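Local structure of putative exported protein (Bordetella pertussis Tohama I, 2PFY) at residues A[10-15]-A[39-44]; A[4-9]-A[35-40]; A[63-68]-A[210-215]; A[21-26]-A[230-235]; A[29-34]-A[223-228]. The protein binds pyroglutamic acid between its two lobes, probably as the periplasmic receptor of a tripartite ATP-independent transport system. All blocks are in the same frame, centred on the assembly; numbering follows the deposited sequence.

Contact 1: A[10-15]-A[39-44]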
# COMPACT_ATOMS: atom_id res chain seq x y z
N GLN A 10 -6.61 7.02 -2.39
CA GLN A 10 -7.86 6.33 -2.09
C GLN A 10 -8.98 7.31 -1.78
O GLN A 10 -8.73 8.49 -1.46
CB GLN A 10 -7.59 5.40 -0.91
CG GLN A 10 -6.43 4.38 -1.17
CD GLN A 10 -6.74 3.47 -2.35
OE1 GLN A 10 -7.91 3.11 -2.57
NE2 GLN A 10 -5.72 3.11 -3.13
N PRO A 11 -10.24 6.86 -1.87
CA PRO A 11 -11.38 7.72 -1.58
C PRO A 11 -11.45 8.13 -0.10
O PRO A 11 -10.73 7.58 0.72
CB PRO A 11 -12.59 6.83 -1.94
CG PRO A 11 -12.11 5.47 -1.78
CD PRO A 11 -10.70 5.51 -2.31
N ASP A 12 -12.26 9.13 0.19
CA ASP A 12 -12.44 9.66 1.54
C ASP A 12 -12.97 8.58 2.52
O ASP A 12 -12.74 8.68 3.73
CB ASP A 12 -13.35 10.90 1.45
CG ASP A 12 -12.63 12.11 0.86
OD1 ASP A 12 -11.40 12.13 0.81
OD2 ASP A 12 -13.30 13.07 0.41
N ALA A 13 -13.61 7.51 1.99
CA ALA A 13 -13.92 6.29 2.79
C ALA A 13 -12.70 5.70 3.53
O ALA A 13 -12.81 5.15 4.63
CB ALA A 13 -14.54 5.18 1.88
N ASN A 14 -11.53 5.81 2.90
CA ASN A 14 -10.37 5.02 3.25
C ASN A 14 -9.61 5.61 4.41
O ASN A 14 -9.46 6.82 4.49
CB ASN A 14 -9.46 4.91 2.01
CG ASN A 14 -8.16 4.24 2.32
OD1 ASN A 14 -7.17 4.90 2.70
ND2 ASN A 14 -8.12 2.90 2.14
N TYR A 15 -9.14 4.79 5.33
CA TYR A 15 -8.51 5.34 6.56
C TYR A 15 -7.13 5.96 6.31
O TYR A 15 -6.71 6.83 7.06
CB TYR A 15 -8.47 4.32 7.71
CG TYR A 15 -7.44 3.22 7.56
CD1 TYR A 15 -6.10 3.42 7.92
CD2 TYR A 15 -7.81 1.96 7.06
CE1 TYR A 15 -5.14 2.39 7.79
CE2 TYR A 15 -6.87 0.91 6.93
CZ TYR A 15 -5.55 1.13 7.30
OH TYR A 15 -4.64 0.10 7.14
N VAL A 39 -5.87 18.49 0.24
CA VAL A 39 -5.79 17.11 -0.21
C VAL A 39 -6.87 16.87 -1.28
O VAL A 39 -8.06 17.19 -1.08
CB VAL A 39 -6.00 16.12 0.96
CG1 VAL A 39 -6.03 14.68 0.44
CG2 VAL A 39 -4.90 16.30 2.06
N GLN A 40 -6.44 16.34 -2.41
CA GLN A 40 -7.35 15.86 -3.44
C GLN A 40 -7.20 14.36 -3.49
O GLN A 40 -6.17 13.84 -3.92
CB GLN A 40 -7.05 16.50 -4.80
CG GLN A 40 -7.19 18.03 -4.67
CD GLN A 40 -7.26 18.74 -5.99
OE1 GLN A 40 -7.98 18.30 -6.87
NE2 GLN A 40 -6.51 19.85 -6.13
N SER A 41 -8.24 13.67 -3.06
CA SER A 41 -8.10 12.24 -2.85
C SER A 41 -8.68 11.46 -4.05
O SER A 41 -9.05 12.04 -5.10
CB SER A 41 -8.82 11.87 -1.57
OG SER A 41 -10.19 12.11 -1.78
N ASN A 42 -8.79 10.14 -3.85
CA ASN A 42 -9.31 9.21 -4.85
C ASN A 42 -8.58 9.26 -6.20
O ASN A 42 -9.20 8.99 -7.26
CB ASN A 42 -10.81 9.43 -5.04
CG ASN A 42 -11.49 8.20 -5.67
OD1 ASN A 42 -11.16 7.05 -5.34
ND2 ASN A 42 -12.43 8.44 -6.57
N SER A 43 -7.28 9.59 -6.17
CA SER A 43 -6.45 9.55 -7.38
C SER A 43 -7.02 10.43 -8.52
O SER A 43 -6.75 10.20 -9.71
CB SER A 43 -6.26 8.10 -7.87
OG SER A 43 -5.56 7.31 -6.93
N THR A 44 -7.79 11.45 -8.17
CA THR A 44 -8.36 12.31 -9.22
C THR A 44 -7.33 13.25 -9.85
O THR A 44 -7.53 13.73 -10.96
CB THR A 44 -9.58 13.12 -8.70
OG1 THR A 44 -9.18 13.88 -7.56
CG2 THR A 44 -10.65 12.16 -8.25
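Gln10, Pro11 and Asp12 meet Ser41 and Asn42 where the loop after strand 2-7 passes the turn that follows strand 35-40. The tight part is polar. Asn42 N donates to Gln10 O at 2.9 Å, with an N-H...O angle of 151°, and approaches from well above the carbonyl plane. Thr17 OG1 also bonds to Gln10 O, giving this buried residue's carbonyl two partners. Beside it, Ser41 CB lies 3.4 Å from Gln10 O. Ser41 OG, set between its own backbone N and carbonyl carbon (chi1 65°), donates to Asp12 OD1 at 2.9 Å from above the carboxylate plane. Although Asp12 lies at the exposed side, its OD1 is gripped twice, by Ser41 OG and by a salt bridge to Arg21 NE.

The looser part is the pair Pro11 and Asn42, in van der Waals contact alone, whose side chains cross obliquely. Asn42 OD1 lies 3.4 Å from Pro11 CD, and Asn42 CB is 3.9 Å from Pro11 CA. Gln10 sets off away from 39-44, and its NE2 bonds to Thr165 OG1, a pocket residue.

The type I' turn Ser41-Thr44 leads off edge strand 35-40 beside the start of helix 15-30, which Ser41 touches at Thr17 and Arg21.

Contact 2: A[4-9]-A[35-40]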
# COMPACT_ATOMS: atom_id res chain seq x y z
N TRP A 4 0.09 24.25 -0.38
CA TRP A 4 0.56 23.03 -1.05
C TRP A 4 -0.68 22.29 -1.53
O TRP A 4 -1.69 22.25 -0.81
CB TRP A 4 0.97 22.07 0.04
CG TRP A 4 2.29 21.71 0.35
CD1 TRP A 4 2.67 20.55 1.03
CD2 TRP A 4 3.44 22.43 0.16
NE1 TRP A 4 4.00 20.51 1.20
CE2 TRP A 4 4.50 21.67 0.68
CE3 TRP A 4 3.71 23.64 -0.43
CZ2 TRP A 4 5.78 22.10 0.62
CZ3 TRP A 4 4.94 24.03 -0.48
CH2 TRP A 4 5.97 23.28 0.03
N THR A 5 -0.56 21.58 -2.64
CA THR A 5 -1.58 20.63 -3.02
C THR A 5 -1.04 19.22 -2.84
O THR A 5 0.11 18.93 -3.18
CB THR A 5 -2.02 20.82 -4.51
OG1 THR A 5 -2.56 22.15 -4.65
CG2 THR A 5 -3.12 19.78 -4.90
N MSE A 6 -1.87 18.36 -2.26
CA MSE A 6 -1.49 17.00 -2.03
C MSE A 6 -2.40 16.06 -2.83
O MSE A 6 -3.61 16.28 -2.92
CB MSE A 6 -1.59 16.68 -0.53
CG MSE A 6 -1.24 15.24 -0.16
SE MSE A 6 -1.13 15.06 1.81
CE MSE A 6 0.23 16.22 2.32
N THR A 7 -1.81 15.00 -3.36
CA THR A 7 -2.62 13.93 -3.95
C THR A 7 -2.67 12.79 -2.94
O THR A 7 -1.67 12.47 -2.28
CB THR A 7 -2.06 13.46 -5.33
OG1 THR A 7 -2.89 12.39 -5.85
CG2 THR A 7 -0.60 12.93 -5.19
N ALA A 8 -3.84 12.17 -2.81
CA ALA A 8 -4.02 10.93 -2.05
C ALA A 8 -4.70 9.93 -2.95
O ALA A 8 -5.59 10.27 -3.77
CB ALA A 8 -4.85 11.17 -0.79
N GLU A 9 -4.28 8.68 -2.81
CA GLU A 9 -4.65 7.59 -3.72
C GLU A 9 -6.13 7.13 -3.61
O GLU A 9 -6.82 6.88 -4.61
CB GLU A 9 -3.76 6.43 -3.34
CG GLU A 9 -3.19 5.70 -4.45
CD GLU A 9 -2.38 4.54 -3.97
OE1 GLU A 9 -1.24 4.39 -4.41
OE2 GLU A 9 -2.90 3.75 -3.16
N LEU A 35 1.53 27.00 6.72
CA LEU A 35 1.48 26.03 5.63
C LEU A 35 0.11 25.36 5.61
O LEU A 35 -0.33 24.75 6.61
CB LEU A 35 2.60 24.99 5.73
CG LEU A 35 2.63 23.86 4.67
CD1 LEU A 35 2.78 24.42 3.22
CD2 LEU A 35 3.73 22.84 4.95
N GLU A 36 -0.57 25.49 4.47
CA GLU A 36 -1.87 24.83 4.28
C GLU A 36 -1.75 23.80 3.16
O GLU A 36 -1.31 24.11 2.05
CB GLU A 36 -2.98 25.85 3.96
CG GLU A 36 -4.34 25.14 3.78
CD GLU A 36 -5.54 26.06 3.83
OE1 GLU A 36 -5.49 27.11 3.16
OE2 GLU A 36 -6.56 25.68 4.50
N ILE A 37 -2.12 22.56 3.48
CA ILE A 37 -2.06 21.50 2.50
C ILE A 37 -3.50 21.12 2.16
O ILE A 37 -4.26 20.78 3.04
CB ILE A 37 -1.29 20.29 3.02
CG1 ILE A 37 0.15 20.72 3.44
CG2 ILE A 37 -1.33 19.15 1.96
CD1 ILE A 37 0.97 19.65 4.19
N LYS A 38 -3.86 21.20 0.90
CA LYS A 38 -5.19 20.82 0.44
C LYS A 38 -5.10 19.46 -0.25
O LYS A 38 -4.33 19.28 -1.19
CB LYS A 38 -5.77 21.88 -0.52
CG LYS A 38 -5.62 23.31 -0.05
CD LYS A 38 -4.41 24.06 -0.80
CE LYS A 38 -3.61 24.93 0.12
NZ LYS A 38 -4.28 26.25 0.49
N VAL A 39 -5.87 18.49 0.24
CA VAL A 39 -5.79 17.11 -0.21
C VAL A 39 -6.87 16.87 -1.28
O VAL A 39 -8.06 17.19 -1.08
CB VAL A 39 -6.00 16.12 0.96
CG1 VAL A 39 -6.03 14.68 0.44
CG2 VAL A 39 -4.90 16.30 2.06
N GLN A 40 -6.44 16.34 -2.41
CA GLN A 40 -7.35 15.86 -3.44
C GLN A 40 -7.20 14.36 -3.49
O GLN A 40 -6.17 13.84 -3.92
CB GLN A 40 -7.05 16.50 -4.80
CG GLN A 40 -7.19 18.03 -4.67
CD GLN A 40 -7.26 18.74 -5.99
OE1 GLN A 40 -7.98 18.30 -6.87
NE2 GLN A 40 -6.51 19.85 -6.13
O HOH W 1 -5.43 12.63 -6.37
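Trp4, Thr5, selenomethionine Met6 and Thr7 pair with Ile37, Lys38, Val39 and Gln40 as parallel strands, their axes 4.6 Å apart at 32°. Five backbone bonds alternate between the segments, running from Trp4 N to Glu36 O (2.8 Å) at one end to Ala8 N to Gln40 O (3.1 Å), just past strand 2-7, at the other. At that second end a water donates to Gln40 O and also contacts Thr7 OG1.

Ile37 can be followed outward. Its CB lies 4.1 Å from Trp4 CB. CG1, anti to the carbonyl carbon (chi1 -58°), comes within 3.5 Å of Trp4 CD1, the two side chains lying side by side. CD1 continues in that direction, 3.7 Å from the same Trp4 CD1, and also meets Met6 CE. The other branch, CG2, turns to Met6, touching its CB and sitting 3.3 Å from Met6 CE, closer than usual for two carbons, so packing is tight here. Leu35 CD1 lies over one face of the Trp4 ring in a CH-pi contact, 4.0 Å from the centroid of the six-membered ring. Across the sheet, on the face of Thr5 and Lys38, Lys38 NZ makes a salt bridge with Glu36 OE1.

Strands 2-7 and 35-40, with helix 15-30 between them in sequence, form a beta-alpha-beta unit. The helix covers the Met6, Ile37 and Val39 face through Phe23 and Ala24, while strand 62-66 flanks strand 2-7 on its other edge.

Contact 3: A[63-68]-A[210-215]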
# COMPACT_ATOMS: atom_id res chain seq x y z
N GLY A 63 2.52 14.01 -1.83
CA GLY A 63 1.50 13.05 -2.24
C GLY A 63 1.61 11.74 -1.49
O GLY A 63 2.66 11.39 -0.97
N GLU A 64 0.47 11.05 -1.42
CA GLU A 64 0.40 9.74 -0.84
C GLU A 64 0.34 8.67 -1.95
O GLU A 64 -0.35 8.85 -2.97
CB GLU A 64 -0.80 9.66 0.14
CG GLU A 64 -0.94 8.30 0.83
CD GLU A 64 -1.68 7.29 -0.04
OE1 GLU A 64 -2.68 7.71 -0.71
OE2 GLU A 64 -1.27 6.11 -0.07
N VAL A 65 1.09 7.59 -1.76
CA VAL A 65 1.12 6.48 -2.74
C VAL A 65 1.58 5.18 -2.07
O VAL A 65 2.31 5.19 -1.06
CB VAL A 65 1.99 6.84 -4.02
CG1 VAL A 65 3.48 6.98 -3.68
CG2 VAL A 65 1.79 5.85 -5.20
N LEU A 66 1.12 4.07 -2.64
CA LEU A 66 1.57 2.74 -2.29
C LEU A 66 3.08 2.70 -2.51
O LEU A 66 3.56 3.01 -3.61
CB LEU A 66 0.88 1.72 -3.23
CG LEU A 66 1.14 0.24 -2.96
CD1 LEU A 66 0.40 -0.20 -1.67
CD2 LEU A 66 0.74 -0.63 -4.16
N VAL A 67 3.82 2.31 -1.47
CA VAL A 67 5.30 2.24 -1.52
C VAL A 67 5.76 1.36 -2.69
O VAL A 67 6.60 1.78 -3.53
CB VAL A 67 5.89 1.72 -0.15
CG1 VAL A 67 7.41 1.45 -0.28
CG2 VAL A 67 5.60 2.71 0.98
N SER A 68 5.17 0.16 -2.78
CA SER A 68 5.52 -0.80 -3.81
C SER A 68 5.16 -0.37 -5.24
O SER A 68 5.51 -1.06 -6.20
CB SER A 68 4.92 -2.18 -3.47
OG SER A 68 3.51 -2.06 -3.34
N PHE A 210 3.09 5.47 1.60
CA PHE A 210 3.81 6.61 2.19
C PHE A 210 3.47 7.97 1.62
O PHE A 210 2.83 8.07 0.56
CB PHE A 210 5.37 6.40 2.33
CG PHE A 210 6.14 6.21 1.03
CD1 PHE A 210 7.48 5.81 1.09
CD2 PHE A 210 5.54 6.36 -0.24
CE1 PHE A 210 8.26 5.59 -0.10
CE2 PHE A 210 6.29 6.15 -1.42
CZ PHE A 210 7.67 5.75 -1.34
N VAL A 211 3.88 9.00 2.35
CA VAL A 211 3.63 10.37 1.99
C VAL A 211 5.01 10.97 1.71
O VAL A 211 5.91 10.92 2.55
CB VAL A 211 2.88 11.14 3.08
CG1 VAL A 211 2.90 12.69 2.83
CG2 VAL A 211 1.43 10.62 3.15
N ILE A 212 5.18 11.46 0.50
CA ILE A 212 6.49 11.87 0.02
C ILE A 212 6.36 13.33 -0.48
O ILE A 212 5.35 13.68 -1.08
CB ILE A 212 7.04 10.92 -1.12
CG1 ILE A 212 5.99 10.71 -2.24
CG2 ILE A 212 7.48 9.54 -0.56
CD1 ILE A 212 6.51 10.04 -3.53
N ALA A 213 7.38 14.16 -0.23
CA ALA A 213 7.32 15.58 -0.61
C ALA A 213 8.41 15.97 -1.61
O ALA A 213 9.47 15.35 -1.67
CB ALA A 213 7.33 16.51 0.64
N ASN A 214 8.12 16.97 -2.44
CA ASN A 214 9.12 17.56 -3.35
C ASN A 214 10.19 18.21 -2.47
O ASN A 214 9.87 19.08 -1.68
CB ASN A 214 8.47 18.58 -4.27
CG ASN A 214 9.46 19.23 -5.25
OD1 ASN A 214 10.15 20.20 -4.92
ND2 ASN A 214 9.54 18.68 -6.46
N LYS A 215 11.45 17.76 -2.60
CA LYS A 215 12.54 18.24 -1.73
C LYS A 215 12.78 19.75 -1.83
O LYS A 215 12.86 20.41 -0.82
CB LYS A 215 13.84 17.45 -1.98
CG LYS A 215 14.94 17.72 -0.95
CD LYS A 215 16.16 16.90 -1.32
CE LYS A 215 17.33 17.17 -0.43
NZ LYS A 215 18.45 16.28 -0.87
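Gly63 and Val65 pair with Ile212 and Phe210 through four backbone hydrogen bonds, which make two hydrogen-bonded antiparallel pairs. Gly63 N and Ile212 O are 2.9 Å apart, and Ile212 N returns the bond to Gly63 O. Val65 N and Phe210 O are likewise joined, and Phe210 N reaches Val65 O at 2.8 Å. Between them Glu64 and Val211 form a non-hydrogen-bonded pair with CA atoms 4.3 Å apart. The Glu64 CB meets Val211 CG2 at 3.9 Å, whereas its carboxylate is engaged by Glu9 N and Ser209 OG.

Farther out lies the Phe210 ring. Val67 CG2 covers one face in a CH-pi contact, 3.7 Å from the ring centroid. Ile212 CG2, from the same strand as the ring, lies over the centre of the opposite face, and Val65 CG1 meets the edge in plane, 3.7 Å from CE2. Both faces are thereby covered, one from each strand's segment, with Leu107 of helix 89-108 also touching the ring.

Strand 208-214, running antiparallel beside strand 62-66, completes the 2-1-3-5-4 strand order characteristic of type II periplasmic binding proteins, and Leu66 at the end of strand 62-66 lines the pyroglutamic acid pocket.

Contact 4: A[21-26]-A[230-235]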
# COMPACT_ATOMS: atom_id res chain seq x y z
N ARG A 21 -5.52 13.43 5.58
CA ARG A 21 -6.34 14.62 5.88
C ARG A 21 -6.04 15.18 7.29
O ARG A 21 -5.86 16.42 7.48
CB ARG A 21 -7.85 14.34 5.66
CG ARG A 21 -8.18 14.17 4.12
CD ARG A 21 -9.70 14.19 3.85
NE ARG A 21 -9.99 14.13 2.41
CZ ARG A 21 -9.87 15.15 1.57
NH1 ARG A 21 -9.46 16.34 2.02
NH2 ARG A 21 -10.15 15.01 0.28
N GLN A 22 -5.94 14.28 8.26
CA GLN A 22 -5.68 14.73 9.62
C GLN A 22 -4.26 15.31 9.71
O GLN A 22 -4.01 16.34 10.41
CB GLN A 22 -5.91 13.60 10.62
CG GLN A 22 -5.66 14.03 12.09
CD GLN A 22 -6.14 13.02 13.12
OE1 GLN A 22 -6.91 12.09 12.82
NE2 GLN A 22 -5.64 13.17 14.34
N PHE A 23 -3.34 14.66 9.01
CA PHE A 23 -1.95 15.15 8.87
C PHE A 23 -1.92 16.56 8.28
O PHE A 23 -1.24 17.45 8.82
CB PHE A 23 -1.10 14.15 8.06
CG PHE A 23 0.13 14.78 7.43
CD1 PHE A 23 1.29 14.98 8.18
CD2 PHE A 23 0.11 15.17 6.09
CE1 PHE A 23 2.43 15.60 7.60
CE2 PHE A 23 1.25 15.81 5.49
CZ PHE A 23 2.40 15.99 6.24
N ALA A 24 -2.67 16.80 7.19
CA ALA A 24 -2.75 18.14 6.59
C ALA A 24 -3.32 19.18 7.60
O ALA A 24 -2.80 20.32 7.73
CB ALA A 24 -3.61 18.11 5.25
N ASP A 25 -4.37 18.77 8.31
CA ASP A 25 -4.97 19.61 9.35
C ASP A 25 -4.00 19.92 10.48
O ASP A 25 -3.96 21.05 10.97
CB ASP A 25 -6.22 18.94 9.97
CG ASP A 25 -7.43 19.01 9.06
OD1 ASP A 25 -7.46 19.87 8.16
OD2 ASP A 25 -8.34 18.18 9.26
N GLU A 26 -3.23 18.91 10.90
CA GLU A 26 -2.28 19.07 11.99
C GLU A 26 -1.10 19.97 11.60
O GLU A 26 -0.62 20.74 12.43
CB GLU A 26 -1.84 17.72 12.55
CG GLU A 26 -2.99 17.13 13.46
CD GLU A 26 -2.73 15.74 14.03
OE1 GLU A 26 -1.64 15.12 13.78
OE2 GLU A 26 -3.64 15.25 14.72
N LEU A 230 7.59 17.36 9.56
CA LEU A 230 8.16 16.08 9.97
C LEU A 230 7.51 15.54 11.25
O LEU A 230 7.24 14.34 11.33
CB LEU A 230 9.68 16.14 10.06
CG LEU A 230 10.40 16.38 8.71
CD1 LEU A 230 11.90 16.32 8.89
CD2 LEU A 230 9.99 15.35 7.66
N ASP A 231 7.20 16.42 12.21
CA ASP A 231 6.59 16.02 13.48
C ASP A 231 5.14 15.58 13.25
O ASP A 231 4.67 14.57 13.82
CB ASP A 231 6.63 17.19 14.48
CG ASP A 231 8.04 17.49 15.00
OD1 ASP A 231 9.00 16.73 14.72
OD2 ASP A 231 8.19 18.52 15.70
N ALA A 232 4.43 16.34 12.43
CA ALA A 232 3.06 15.93 12.10
C ALA A 232 3.10 14.56 11.38
O ALA A 232 2.24 13.70 11.62
CB ALA A 232 2.35 17.00 11.29
N GLY A 233 4.13 14.34 10.56
CA GLY A 233 4.33 13.07 9.88
C GLY A 233 4.55 11.93 10.88
O GLY A 233 3.95 10.85 10.76
N ALA A 234 5.41 12.17 11.86
CA ALA A 234 5.67 11.19 12.91
C ALA A 234 4.35 10.77 13.60
O ALA A 234 4.13 9.59 13.83
CB ALA A 234 6.71 11.77 13.96
N LYS A 235 3.50 11.74 13.95
CA LYS A 235 2.21 11.49 14.59
C LYS A 235 1.30 10.69 13.65
O LYS A 235 0.56 9.80 14.09
CB LYS A 235 1.54 12.82 14.94
CG LYS A 235 1.98 13.43 16.32
CD LYS A 235 1.01 14.55 16.79
CE LYS A 235 -0.17 14.05 17.70
NZ LYS A 235 -1.54 13.81 17.04
O HOH W 2 -0.44 14.21 11.71
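Glu26 and Lys235 supply the charged interactions, and Phe23 with Ala232 and Gly233 the apolar ones. Of the charged group, Lys235 NZ lies 3.4 Å from Glu26 OE2, a salt bridge whose hydrogen bond is weak, and the two side chains cross at about a right angle. The stronger partner of Glu26 is Arg239, one turn further along helix 223-257, which pairs with OE1. Arg239 also lies close to Lys235; the two cations share the Glu26 carboxylate, which probably offsets their mutual repulsion. From its own helix, Gln22 NE2 donates to Glu26 OE2 at 2.9 Å, almost straight at 171°. The oxygen lies near the Gln22 amide plane, yet the donor meets the Glu26 carboxylate from above its plane.

A water forms the second kind of link, donating to Glu26 OE1 at 2.6 Å and to Ala232 O at 2.7 Å, and so bridges a side chain of one helix to a backbone carbonyl of the other.

Segments 21-26 and 230-235 are roughly antiparallel, with local axes 9.3 Å apart at 146°. Helix 15-30 is the helix of the beta-alpha-beta unit 2-7/15-30/35-40, and it packs against both that sheet and the early part of the long helix 223-257.

The apolar group is small and close. The Phe23 ring presents its edge to the backbone at Ala232-Gly233: CD1 is 3.7 Å from Ala232 C and CE1 is 3.6 Å from Gly233 N. Ala232 CB packs at 3.9 Å from Phe23 CD1. On the sheet side Phe23 touches Ile37 and meets the Tyr116 ring, the planes inclined at about 55°.

Contact 5: A[29-34]-A[223-228]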
# COMPACT_ATOMS: atom_id res chain seq x y z
N ALA A 29 -2.45 23.63 11.80
CA ALA A 29 -2.58 24.10 13.18
C ALA A 29 -1.21 24.30 13.81
O ALA A 29 -0.96 25.31 14.49
CB ALA A 29 -3.47 23.13 14.00
N ALA A 30 -0.31 23.37 13.58
CA ALA A 30 1.02 23.42 14.17
C ALA A 30 1.87 24.57 13.63
O ALA A 30 2.72 25.09 14.35
CB ALA A 30 1.73 22.09 13.96
N THR A 31 1.64 24.98 12.38
CA THR A 31 2.29 26.16 11.81
C THR A 31 1.46 27.45 11.92
O THR A 31 1.81 28.47 11.33
CB THR A 31 2.64 25.92 10.32
OG1 THR A 31 1.42 25.78 9.58
CG2 THR A 31 3.48 24.67 10.18
N ALA A 32 0.36 27.41 12.65
CA ALA A 32 -0.48 28.58 12.82
C ALA A 32 -0.93 29.14 11.47
O ALA A 32 -1.07 30.36 11.30
CB ALA A 32 0.27 29.67 13.65
N GLY A 33 -1.17 28.27 10.50
CA GLY A 33 -1.62 28.75 9.21
C GLY A 33 -0.56 29.04 8.17
O GLY A 33 -0.89 29.28 7.02
N ALA A 34 0.71 29.00 8.55
CA ALA A 34 1.80 29.30 7.59
C ALA A 34 1.93 28.26 6.47
O ALA A 34 2.43 28.60 5.40
CB ALA A 34 3.16 29.48 8.32
N ALA A 223 12.61 26.75 8.46
CA ALA A 223 13.11 25.66 9.32
C ALA A 223 12.06 25.09 10.27
O ALA A 223 11.84 23.86 10.27
CB ALA A 223 14.37 26.15 10.15
N GLU A 224 11.43 25.96 11.06
CA GLU A 224 10.38 25.55 12.00
C GLU A 224 9.18 24.85 11.32
O GLU A 224 8.57 23.94 11.89
CB GLU A 224 9.88 26.74 12.83
CG GLU A 224 10.99 27.47 13.64
CD GLU A 224 11.68 28.62 12.82
OE1 GLU A 224 11.62 28.65 11.54
OE2 GLU A 224 12.28 29.49 13.50
N VAL A 225 8.86 25.29 10.10
CA VAL A 225 7.73 24.74 9.33
C VAL A 225 8.15 23.37 8.82
O VAL A 225 7.36 22.41 8.95
CB VAL A 225 7.25 25.71 8.20
CG1 VAL A 225 6.14 25.08 7.33
CG2 VAL A 225 6.78 27.06 8.79
N ARG A 226 9.38 23.26 8.31
CA ARG A 226 9.92 21.95 7.93
C ARG A 226 9.79 20.96 9.08
O ARG A 226 9.32 19.84 8.86
CB ARG A 226 11.35 22.04 7.41
CG ARG A 226 11.49 22.98 6.21
CD ARG A 226 12.79 22.82 5.46
NE ARG A 226 13.98 22.95 6.32
CZ ARG A 226 14.67 24.08 6.50
NH1 ARG A 226 14.29 25.20 5.91
NH2 ARG A 226 15.73 24.08 7.28
N GLN A 227 10.16 21.38 10.29
CA GLN A 227 10.13 20.51 11.46
C GLN A 227 8.70 20.19 11.83
O GLN A 227 8.40 19.04 12.13
CB GLN A 227 10.91 21.11 12.66
CG GLN A 227 11.11 20.16 13.87
CD GLN A 227 11.84 18.87 13.49
OE1 GLN A 227 12.96 18.91 13.05
NE2 GLN A 227 11.18 17.71 13.65
N ALA A 228 7.81 21.17 11.77
CA ALA A 228 6.41 20.89 12.01
C ALA A 228 5.86 19.79 11.05
O ALA A 228 5.11 18.88 11.48
CB ALA A 228 5.57 22.18 11.94
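The Schellman motif that ends helix 15-30 brings Thr31 against Val225 and Ala228, in the first turns of helix 223-257. The motif is set by Gly33 N bonding to Lys28 O and Ala32 N to Ala29 O, with Ala32 at positive phi (56°). A type I' turn from Thr31 to Ala34 overlaps it, closed by Ala34 N to Thr31 O at 3.0 Å.

Across the contact the touching is apolar and made by methyl groups. Thr31 does most of it: CG2, anti to the carbonyl carbon, sits 3.7 Å from Ala228 CB and 3.9 Å from Val225 CG1, the Thr31 and Val225 side chains crossing at about a right angle. With chi1 at 65°, OG1 is turned between the backbone N and the carbonyl carbon and bonds near its own helix end, to Val27 O and Leu35 N. On either side of Thr31 CG2 the packing is wider. Ala30 CB faces Ala228 CB at 4.3 Å, and Ala34 CB reaches Val225 CG2 at 4.4 Å. Together only 164 Å² is buried, consistent with a contact at the surface of the lobe.

Here a Schellman stop overlapped by a type I' turn makes a compact helix-to-strand connection, the one that leads from helix 15-30 into strand 35-40 of a beta-alpha-beta unit.

All five contacts lie in one lobe, around the mixed five-stranded sheet and the helices on its face. Contacts 1 and 2 share Val39 and Gln40 and have centres 11 Å apart; contact 3, 12 Å from contact 2, joins the same sheet, with strand 2-7 beside strand 62-66. Contacts 4 and 5 follow one helix pair, 15-30 with 223-257, their centres 10 Å apart. Along the chain, the segments of 4 and 5 alternate with those of 1 and 2, and contact 3 falls between the segments of both 4 and 5, so the lobe is built from distant parts of the sequence. Contacts 1 and 3 approach the ligand pocket, and contact 5 lies farthest from the chain's centre.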